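Local coordinates for enoyl-CoA hydratase (Bacillus halodurans, PDB 3LKE), which is probably an enoyl-CoA hydratase of the crotonase superfamily, adding water across the double bond of an enoyl-CoA thioester, at residues Leu15-Asp20 with Glu38-Gly43; Ile53-His58 with Val105-Gly110. One frame throughout, in Å; residues are numbered along the deposited sequence.

Interaction 1. Residues Leu15-Asp20 with Glu38-Gly43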
loop_
_atom_site.group_PDB
_atom_site.type_symbol
_atom_site.label_atom_id
_atom_site.label_comp_id
_atom_site.label_asym_id
_atom_site.label_seq_id
_atom_site.Cartn_x
_atom_site.Cartn_y
_atom_site.Cartn_z
ATOM N N LEU A 15 18.969 -6.605 23.047
ATOM C CA LEU A 15 20.012 -5.590 22.958
ATOM C C LEU A 15 19.412 -4.192 23.003
ATOM O O LEU A 15 18.542 -3.849 22.190
ATOM C CB LEU A 15 20.817 -5.758 21.664
ATOM C CG LEU A 15 22.213 -5.141 21.482
ATOM C CD1 LEU A 15 22.312 -4.283 20.219
ATOM C CD2 LEU A 15 22.708 -4.363 22.707
ATOM N N TYR A 16 19.886 -3.390 23.952
ATOM C CA TYR A 16 19.459 -2.004 24.093
ATOM C C TYR A 16 20.525 -1.075 23.544
ATOM O O TYR A 16 21.672 -1.086 24.008
ATOM C CB TYR A 16 19.178 -1.673 25.565
ATOM C CG TYR A 16 17.973 -2.406 26.120
ATOM C CD1 TYR A 16 18.086 -3.717 26.578
ATOM C CD2 TYR A 16 16.725 -1.801 26.159
ATOM C CE1 TYR A 16 16.992 -4.399 27.078
ATOM C CE2 TYR A 16 15.623 -2.472 26.665
ATOM C CZ TYR A 16 15.770 -3.775 27.127
ATOM O OH TYR A 16 14.678 -4.451 27.613
ATOM N N ILE A 17 20.150 -0.291 22.534
ATOM C CA ILE A 17 21.054 0.670 21.911
ATOM C C ILE A 17 20.598 2.055 22.336
ATOM O O ILE A 17 19.475 2.465 22.029
ATOM C CB ILE A 17 21.042 0.558 20.356
ATOM C CG1 ILE A 17 21.517 -0.832 19.920
ATOM C CG2 ILE A 17 21.910 1.642 19.732
ATOM C CD1 ILE A 17 21.553 -1.036 18.396
ATOM N N THR A 18 21.456 2.763 23.073
ATOM C CA THR A 18 21.076 4.039 23.672
ATOM C C THR A 18 21.876 5.205 23.118
ATOM O O THR A 18 23.114 5.209 23.163
ATOM C CB THR A 18 21.272 3.997 25.215
ATOM O OG1 THR A 18 20.543 2.884 25.747
ATOM C CG2 THR A 18 20.773 5.282 25.865
ATOM N N LEU A 19 21.170 6.192 22.581
ATOM C CA LEU A 19 21.810 7.391 22.068
ATOM C C LEU A 19 22.143 8.304 23.239
ATOM O O LEU A 19 21.288 8.581 24.078
ATOM C CB LEU A 19 20.896 8.130 21.097
ATOM C CG LEU A 19 20.296 7.302 19.954
ATOM C CD1 LEU A 19 19.417 8.183 19.093
ATOM C CD2 LEU A 19 21.392 6.655 19.131
ATOM N N ASP A 20 23.382 8.784 23.264
ATOM C CA ASP A 20 23.880 9.588 24.374
ATOM C C ASP A 20 24.857 10.635 23.835
ATOM O O ASP A 20 26.075 10.476 23.927
ATOM C CB ASP A 20 24.554 8.671 25.396
ATOM C CG ASP A 20 24.887 9.385 26.695
ATOM O OD1 ASP A 20 24.550 10.578 26.817
ATOM O OD2 ASP A 20 25.483 8.742 27.584
ATOM N N GLU A 38 27.911 0.471 14.206
ATOM C CA GLU A 38 28.665 -0.588 14.861
ATOM C C GLU A 38 27.798 -1.349 15.865
ATOM O O GLU A 38 27.865 -2.575 15.959
ATOM C CB GLU A 38 29.883 0.033 15.553
ATOM C CG GLU A 38 30.817 -0.940 16.240
ATOM C CD GLU A 38 31.944 -0.231 16.977
ATOM O OE1 GLU A 38 32.607 -0.881 17.818
ATOM O OE2 GLU A 38 32.161 0.978 16.723
ATOM N N ALA A 39 26.969 -0.616 16.598
ATOM C CA ALA A 39 26.073 -1.209 17.577
ATOM C C ALA A 39 24.988 -2.040 16.893
ATOM O O ALA A 39 24.655 -3.137 17.340
ATOM C CB ALA A 39 25.442 -0.120 18.443
ATOM N N ILE A 40 24.437 -1.507 15.808
ATOM C CA ILE A 40 23.386 -2.199 15.065
ATOM C C ILE A 40 23.887 -3.530 14.510
ATOM O O ILE A 40 23.223 -4.561 14.636
ATOM C CB ILE A 40 22.860 -1.332 13.901
ATOM C CG1 ILE A 40 22.083 -0.129 14.447
ATOM C CG2 ILE A 40 21.984 -2.167 12.975
ATOM C CD1 ILE A 40 21.850 0.976 13.426
ATOM N N ARG A 41 25.056 -3.492 13.884
ATOM C CA ARG A 41 25.664 -4.690 13.309
ATOM C C ARG A 41 25.965 -5.739 14.373
ATOM O O ARG A 41 25.715 -6.931 14.174
ATOM C CB ARG A 41 26.942 -4.320 12.552
ATOM C CG ARG A 41 26.676 -3.608 11.232
ATOM C CD ARG A 41 27.952 -3.073 10.601
ATOM N NE ARG A 41 27.700 -2.646 9.229
ATOM C CZ ARG A 41 28.483 -1.834 8.530
ATOM N NH1 ARG A 41 29.591 -1.340 9.071
ATOM N NH2 ARG A 41 28.150 -1.509 7.282
ATOM N N ALA A 42 26.508 -5.292 15.501
ATOM C CA ALA A 42 26.824 -6.195 16.600
ATOM C C ALA A 42 25.569 -6.908 17.099
ATOM O O ALA A 42 25.603 -8.100 17.409
ATOM C CB ALA A 42 27.504 -5.440 17.732
ATOM N N GLY A 43 24.459 -6.176 17.174
ATOM C CA GLY A 43 23.191 -6.757 17.573
ATOM C C GLY A 43 22.667 -7.751 16.551
ATOM O O GLY A 43 22.136 -8.797 16.922
#
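The first beta-alpha-beta unit of the crotonase fold is closed here: strand 14-19 is covered by helix 30-45, which runs almost antiparallel to it (176°) before the chain returns in strand 51-56. The segment axes stay 9.5 Å apart, and two aliphatic side chains, Leu15 and Ile17, bridge that distance from the same face of the strand. The tight part is the turn from Ala39 to Gly43, with Ile40 touching at its flank. Ile17 has CG1 anti to its carbonyl carbon and a fully extended tip (chi2 -179°), so CD1 reaches straight to the helix backbone and lies 3.9 Å from Ala39 C. On one flank the same methyl meets Ala39 CB at 4.0 Å, on another Ile40 CG1 at 4.1 Å. Ile40 itself offers only this near part of its chain, because its CB points away from the strand and its side chain packs on Cys93 and Ile97 of helix 81-98. Val6 and Thr8 of strand 6-10 help to enclose Ile17 and Ala39. All five touching residues are buried, and van der Waals contact, partly with the helix backbone, joins the two segments. Away from this turn the helix is looser: Glu38 and Ala42 are exposed, and partly exposed Arg41 turns to helix 81-98, its NE in a salt bridge with Glu96 OE2. Gly43 closes the packed turn, lying opposite Leu15, whose CG is anti to the backbone N (chi1 -161°). Leu15 CD1 rests 3.7 Å from Gly43 CA, where the helix offers it bare backbone.

Interaction 2. Residues Ile53-His58 with Val105-Gly110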
loop_
_atom_site.group_PDB
_atom_site.type_symbol
_atom_site.label_atom_id
_atom_site.label_comp_id
_atom_site.label_asym_id
_atom_site.label_seq_id
_atom_site.Cartn_x
_atom_site.Cartn_y
_atom_site.Cartn_z
ATOM N N ILE A 53 16.378 -2.885 20.840
ATOM C CA ILE A 53 15.617 -1.717 21.259
ATOM C C ILE A 53 16.470 -0.464 21.089
ATOM O O ILE A 53 17.581 -0.404 21.614
ATOM C CB ILE A 53 15.237 -1.825 22.762
ATOM C CG1 ILE A 53 14.412 -3.086 23.017
ATOM C CG2 ILE A 53 14.468 -0.584 23.211
ATOM C CD1 ILE A 53 13.067 -3.078 22.320
ATOM N N LEU A 54 15.959 0.532 20.363
ATOM C CA LEU A 54 16.685 1.795 20.179
ATOM C C LEU A 54 16.020 2.861 21.025
ATOM O O LEU A 54 14.791 2.983 21.018
ATOM C CB LEU A 54 16.697 2.202 18.698
ATOM C CG LEU A 54 17.510 1.260 17.805
ATOM C CD1 LEU A 54 16.582 0.656 16.753
ATOM C CD2 LEU A 54 18.661 1.981 17.152
ATOM N N GLN A 55 16.817 3.605 21.792
ATOM C CA GLN A 55 16.259 4.562 22.744
ATOM C C GLN A 55 17.235 5.708 23.008
ATOM O O GLN A 55 18.366 5.680 22.542
ATOM C CB GLN A 55 15.931 3.852 24.065
ATOM C CG GLN A 55 17.138 3.218 24.737
ATOM C CD GLN A 55 16.746 2.390 25.964
ATOM O OE1 GLN A 55 15.562 2.174 26.235
ATOM N NE2 GLN A 55 17.742 1.927 26.705
ATOM N N SER A 56 16.770 6.704 23.761
ATOM C CA SER A 56 17.575 7.856 24.144
ATOM C C SER A 56 17.663 7.885 25.660
ATOM O O SER A 56 16.676 7.602 26.349
ATOM C CB SER A 56 16.929 9.160 23.670
ATOM O OG SER A 56 17.629 10.283 24.212
ATOM N N LYS A 57 18.835 8.237 26.169
ATOM C CA LYS A 57 19.042 8.317 27.614
ATOM C C LYS A 57 18.628 9.679 28.159
ATOM O O LYS A 57 18.668 9.911 29.372
ATOM C CB LYS A 57 20.507 8.053 27.967
ATOM C CG LYS A 57 20.756 8.023 29.465
ATOM C CD LYS A 57 22.208 8.288 29.818
ATOM C CE LYS A 57 23.116 7.196 29.290
ATOM N NZ LYS A 57 24.136 6.860 30.325
ATOM N N HIS A 58 18.237 10.584 27.271
ATOM C CA HIS A 58 17.954 11.950 27.681
ATOM C C HIS A 58 16.480 12.298 27.594
ATOM O O HIS A 58 15.844 12.174 26.539
ATOM C CB HIS A 58 18.825 12.942 26.909
ATOM C CG HIS A 58 20.289 12.675 27.055
ATOM N ND1 HIS A 58 20.994 13.001 28.200
ATOM C CD2 HIS A 58 21.177 12.084 26.223
ATOM C CE1 HIS A 58 22.253 12.630 28.057
ATOM N NE2 HIS A 58 22.393 12.077 26.866
ATOM N N VAL A 105 12.644 -2.320 17.755
ATOM C CA VAL A 105 11.697 -1.385 18.336
ATOM C C VAL A 105 12.399 -0.069 18.659
ATOM O O VAL A 105 13.472 -0.078 19.259
ATOM C CB VAL A 105 11.109 -1.955 19.647
ATOM C CG1 VAL A 105 10.086 -0.995 20.247
ATOM C CG2 VAL A 105 10.499 -3.325 19.397
ATOM N N ALA A 106 11.791 1.051 18.272
ATOM C CA ALA A 106 12.307 2.367 18.639
ATOM C C ALA A 106 11.414 3.008 19.687
ATOM O O ALA A 106 10.193 3.018 19.561
ATOM C CB ALA A 106 12.422 3.263 17.399
ATOM N N LEU A 107 12.026 3.519 20.752
ATOM C CA LEU A 107 11.256 4.168 21.806
ATOM C C LEU A 107 11.482 5.666 21.695
ATOM O O LEU A 107 12.585 6.140 21.988
ATOM C CB LEU A 107 11.702 3.660 23.186
ATOM C CG LEU A 107 11.710 2.137 23.326
ATOM C CD1 LEU A 107 12.184 1.712 24.722
ATOM C CD2 LEU A 107 10.311 1.607 23.057
ATOM N N ILE A 108 10.457 6.391 21.254
ATOM C CA ILE A 108 10.575 7.825 21.031
ATOM C C ILE A 108 10.073 8.568 22.258
ATOM O O ILE A 108 8.870 8.730 22.432
ATOM C CB ILE A 108 9.751 8.299 19.817
ATOM C CG1 ILE A 108 9.952 7.370 18.608
ATOM C CG2 ILE A 108 10.097 9.741 19.476
ATOM C CD1 ILE A 108 11.406 7.275 18.138
ATOM N N ASN A 109 11.004 9.021 23.090
ATOM C CA ASN A 109 10.644 9.603 24.383
ATOM C C ASN A 109 10.356 11.100 24.321
ATOM O O ASN A 109 9.421 11.580 24.943
ATOM C CB ASN A 109 11.716 9.311 25.427
ATOM C CG ASN A 109 13.067 9.900 25.056
ATOM O OD1 ASN A 109 13.534 9.738 23.937
ATOM N ND2 ASN A 109 13.698 10.579 25.997
ATOM N N GLY A 110 11.168 11.827 23.564
ATOM C CA GLY A 110 10.996 13.261 23.410
ATOM C C GLY A 110 10.995 13.610 21.934
ATOM O O GLY A 110 10.636 12.776 21.097
HETATM O O HOH W 1 13.957 6.669 24.250
#
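Strands 51-56 and 103-108 are parallel neighbours in the central sheet of the crotonase fold, and their pairing changes from direct to water-mediated along its length. Leu54 uses both backbone polar groups: its N donates to Val105 O at 2.8 Å, nearly straight (170°), and its O accepts from Leu107 N, also at 2.8 Å and almost along the carbonyl axis. On the face carrying Ile53 and Val105 these two side chains run side by side, and Ile53 CD1 presses on Val105 CB at 3.5 Å, tighter than usual. Ile53 CG2 meets Leu107 CD1 where those chains cross obliquely, and helix 190-205 covers this face. Beyond Leu107 the strands diverge and one water takes over the ladder. It accepts from Ser56 N at 2.9 Å, donates to Leu107 O at 2.7 Å, and makes a weak bond to Asn109 OD1 at 3.1 Å. Asn109 holds CG in the crowded position between its backbone N and carbonyl carbon (chi1 61°), which turns the amide across the gap. There its ND2 donates to His58 O at 2.7 Å; His58 O lies in the amide plane, whereas the donor sits above the carbonyl plane, 43° out of it. An alanine here would remove ND2 and OD1 together and would probably leave His58 O without this donor and the water less firmly held. Gln55 lays OE1 beside Leu107 CD1 while its NE2 bonds to Thr18 OG1. An ST turn ends strand 51-56: Ser56 OG, anti to its backbone N and hydrogen-bonded to Tyr61 O, accepts from His58 N.

The two contacts, with centres about 12 Å apart, share one sheet: strand 14-19 of interaction 1 is the neighbour of strand 51-56 of interaction 2, on the side opposite strand 103-108. Helix 30-45 is the connection between these two strands. Leu15 O is 2.7 Å from Ile53 N, a probable backbone hydrogen bond, and Tyr16 CD2 packs 3.7 Å from Ile53 CB. At the strand ends Asp20 OD1 meets His58 NE2 at 2.6 Å, probably another hydrogen bond, so the residue just past strand 14-19 holds the ring of His58, whose carbonyl O receives Asn109 in interaction 2. In crotonases the loops following strands like 51-56 and 103-108 supply the oxyanion-hole N-H groups, probably also here.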